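Local coordinates for protein aspartate aminotransferase (Leishmania major, PDB 4H51) that probably catalyses the pyridoxal-phosphate-dependent transfer of the amino group between aspartate and 2-oxoglutarate, working as a homodimer, at residues 90-95 with 272-277. Numbering follows the deposited sequence.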
loop_
_atom_site.group_PDB
_atom_site.type_symbol
_atom_site.label_atom_id
_atom_site.label_comp_id
_atom_site.label_asym_id
_atom_site.label_seq_id
_atom_site.Cartn_x
_atom_site.Cartn_y
_atom_site.Cartn_z
ATOM N N GLN B 90 -0.132 16.124 -1.277
ATOM C CA GLN B 90 0.896 17.049 -0.769
ATOM C C GLN B 90 0.496 17.813 0.508
ATOM O O GLN B 90 1.338 17.973 1.379
ATOM C CB GLN B 90 1.374 18.039 -1.844
ATOM C CG GLN B 90 2.778 18.606 -1.592
ATOM C CD GLN B 90 3.844 17.552 -1.392
ATOM O OE1 GLN B 90 3.944 16.610 -2.170
ATOM N NE2 GLN B 90 4.643 17.699 -0.354
ATOM N N PRO B 91 -0.777 18.266 0.619
ATOM C CA PRO B 91 -1.143 18.967 1.843
ATOM C C PRO B 91 -1.005 18.071 3.094
ATOM O O PRO B 91 -0.506 18.523 4.170
ATOM C CB PRO B 91 -2.585 19.425 1.573
ATOM C CG PRO B 91 -2.633 19.619 0.094
ATOM C CD PRO B 91 -1.791 18.472 -0.442
ATOM N N PHE B 92 -1.394 16.810 2.964
ATOM C CA PHE B 92 -1.191 15.858 4.048
ATOM C C PHE B 92 0.296 15.762 4.360
ATOM O O PHE B 92 0.729 15.888 5.516
ATOM C CB PHE B 92 -1.708 14.461 3.677
ATOM C CG PHE B 92 -1.187 13.375 4.572
ATOM C CD1 PHE B 92 -1.570 13.344 5.900
ATOM C CD2 PHE B 92 -0.322 12.428 4.113
ATOM C CE1 PHE B 92 -1.069 12.386 6.745
ATOM C CE2 PHE B 92 0.181 11.446 4.952
ATOM C CZ PHE B 92 -0.206 11.424 6.269
ATOM N N ILE B 93 1.092 15.539 3.333
ATOM C CA ILE B 93 2.527 15.320 3.553
ATOM C C ILE B 93 3.165 16.504 4.302
ATOM O O ILE B 93 3.899 16.300 5.276
ATOM C CB ILE B 93 3.280 15.098 2.229
ATOM C CG1 ILE B 93 2.824 13.794 1.516
ATOM C CG2 ILE B 93 4.815 15.110 2.460
ATOM C CD1 ILE B 93 3.156 13.820 0.038
ATOM N N ASP B 94 2.889 17.706 3.823
ATOM C CA ASP B 94 3.444 18.949 4.412
ATOM C C ASP B 94 3.044 19.127 5.861
ATOM O O ASP B 94 3.907 19.406 6.722
ATOM C CB ASP B 94 3.050 20.177 3.601
ATOM C CG ASP B 94 3.677 20.174 2.206
ATOM O OD1 ASP B 94 4.541 19.341 1.924
ATOM O OD2 ASP B 94 3.269 20.990 1.371
ATOM N N GLU B 95 1.761 18.944 6.153
ATOM C CA GLU B 95 1.289 19.067 7.535
ATOM C C GLU B 95 1.838 17.965 8.427
ATOM O O GLU B 95 2.158 18.218 9.626
ATOM C CB GLU B 95 -0.242 19.081 7.629
ATOM C CG GLU B 95 -0.962 20.277 7.029
ATOM C CD GLU B 95 -0.707 21.606 7.722
ATOM O OE1 GLU B 95 -0.163 21.646 8.844
ATOM O OE2 GLU B 95 -1.113 22.612 7.116
ATOM N N GLU B 272 -6.851 2.901 7.755
ATOM C CA GLU B 272 -6.732 3.745 6.561
ATOM C C GLU B 272 -5.285 3.966 6.068
ATOM O O GLU B 272 -5.069 4.509 4.969
ATOM C CB GLU B 272 -7.425 5.075 6.791
ATOM C CG GLU B 272 -8.921 4.928 7.123
ATOM C CD GLU B 272 -9.664 3.933 6.228
ATOM O OE1 GLU B 272 -9.535 3.943 4.952
ATOM O OE2 GLU B 272 -10.389 3.087 6.793
ATOM N N ARG B 273 -4.315 3.529 6.858
ATOM C CA ARG B 273 -2.944 3.383 6.419
ATOM C C ARG B 273 -2.326 4.707 5.961
ATOM O O ARG B 273 -1.842 4.822 4.830
ATOM C CB ARG B 273 -2.820 2.343 5.301
ATOM C CG ARG B 273 -3.749 1.116 5.392
ATOM C CD ARG B 273 -3.621 0.312 6.657
ATOM N NE ARG B 273 -2.264 -0.239 6.848
ATOM C CZ ARG B 273 -1.477 -0.052 7.894
ATOM N NH1 ARG B 273 -1.889 0.698 8.928
ATOM N NH2 ARG B 273 -0.253 -0.582 7.894
ATOM N N ALA B 274 -2.295 5.679 6.861
ATOM C CA ALA B 274 -1.783 7.033 6.538
ATOM C C ALA B 274 -0.433 7.221 7.216
ATOM O O ALA B 274 -0.329 7.177 8.454
ATOM C CB ALA B 274 -2.759 8.113 6.998
ATOM N N GLY B 275 0.589 7.457 6.407
ATOM C CA GLY B 275 1.961 7.617 6.911
ATOM C C GLY B 275 2.781 8.485 5.979
ATOM O O GLY B 275 2.340 8.816 4.873
ATOM N N THR B 276 3.996 8.824 6.411
ATOM C CA THR B 276 4.960 9.428 5.527
ATOM C C THR B 276 6.356 8.857 5.709
ATOM O O THR B 276 6.726 8.327 6.770
ATOM C CB THR B 276 5.092 10.969 5.713
ATOM O OG1 THR B 276 5.718 11.281 6.971
ATOM C CG2 THR B 276 3.708 11.695 5.626
ATOM N N LEU B 277 7.173 9.054 4.669
ATOM C CA LEU B 277 8.623 8.831 4.760
ATOM C C LEU B 277 9.294 10.127 4.381
ATOM O O LEU B 277 8.950 10.741 3.357
ATOM C CB LEU B 277 9.090 7.710 3.784
ATOM C CG LEU B 277 10.614 7.515 3.722
ATOM C CD1 LEU B 277 11.187 6.813 4.969
ATOM C CD2 LEU B 277 10.917 6.695 2.469
#
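Arg273 NH1 is gripped by two hydrogen bonds, to phosphate oxygen OP2 of the pyridoxal-phosphate-modified Lys265 and to Tyr270 O, while NE and NH2 reach Cys304 O and Tyr302 O of the second subunit. An arginine suits this place because its charge can balance the phosphate while its remaining N-H groups tie the cofactor site to the dimer interface. From the next residue, Ala274, to Thr276, the strand meets helix 90-95 mostly through carbon atoms, without a hydrogen bond between them. Phe92, long and flat enough to span helix to strand, points CB toward the strand; with CG anti to the backbone N (chi1 164°), the CE2-CZ side of its ring makes the contact. Gly275 O lies at the ring edge, in plane, 3.4 Å from CE2, where slightly positive ring hydrogens probably make the carbonyl welcome. Threonine suits position 276: its methyl CG2 packs obliquely, 3.6 Å from Phe92 CE2, while OG1 hydrogen-bonds Gln261 OE1. Ala274, small enough to admit the ring tip, sets CB 4.2 Å from Phe92 CZ. Ile93 lays its branched apolar side chain on Ala112. Within the helix, Gln90 NE2 donates a hydrogen bond to Asp94 OD1 (2.8 Å) from above the carboxylate plane. Strand 274-280 runs antiparallel between strands 110-116 and 258-262 in the large-domain sheet characteristic of fold-type I enzymes; the axes of 90-95 and 274-277 cross at 68°, and Phe92 also packs against Phe263 and helix 307-318.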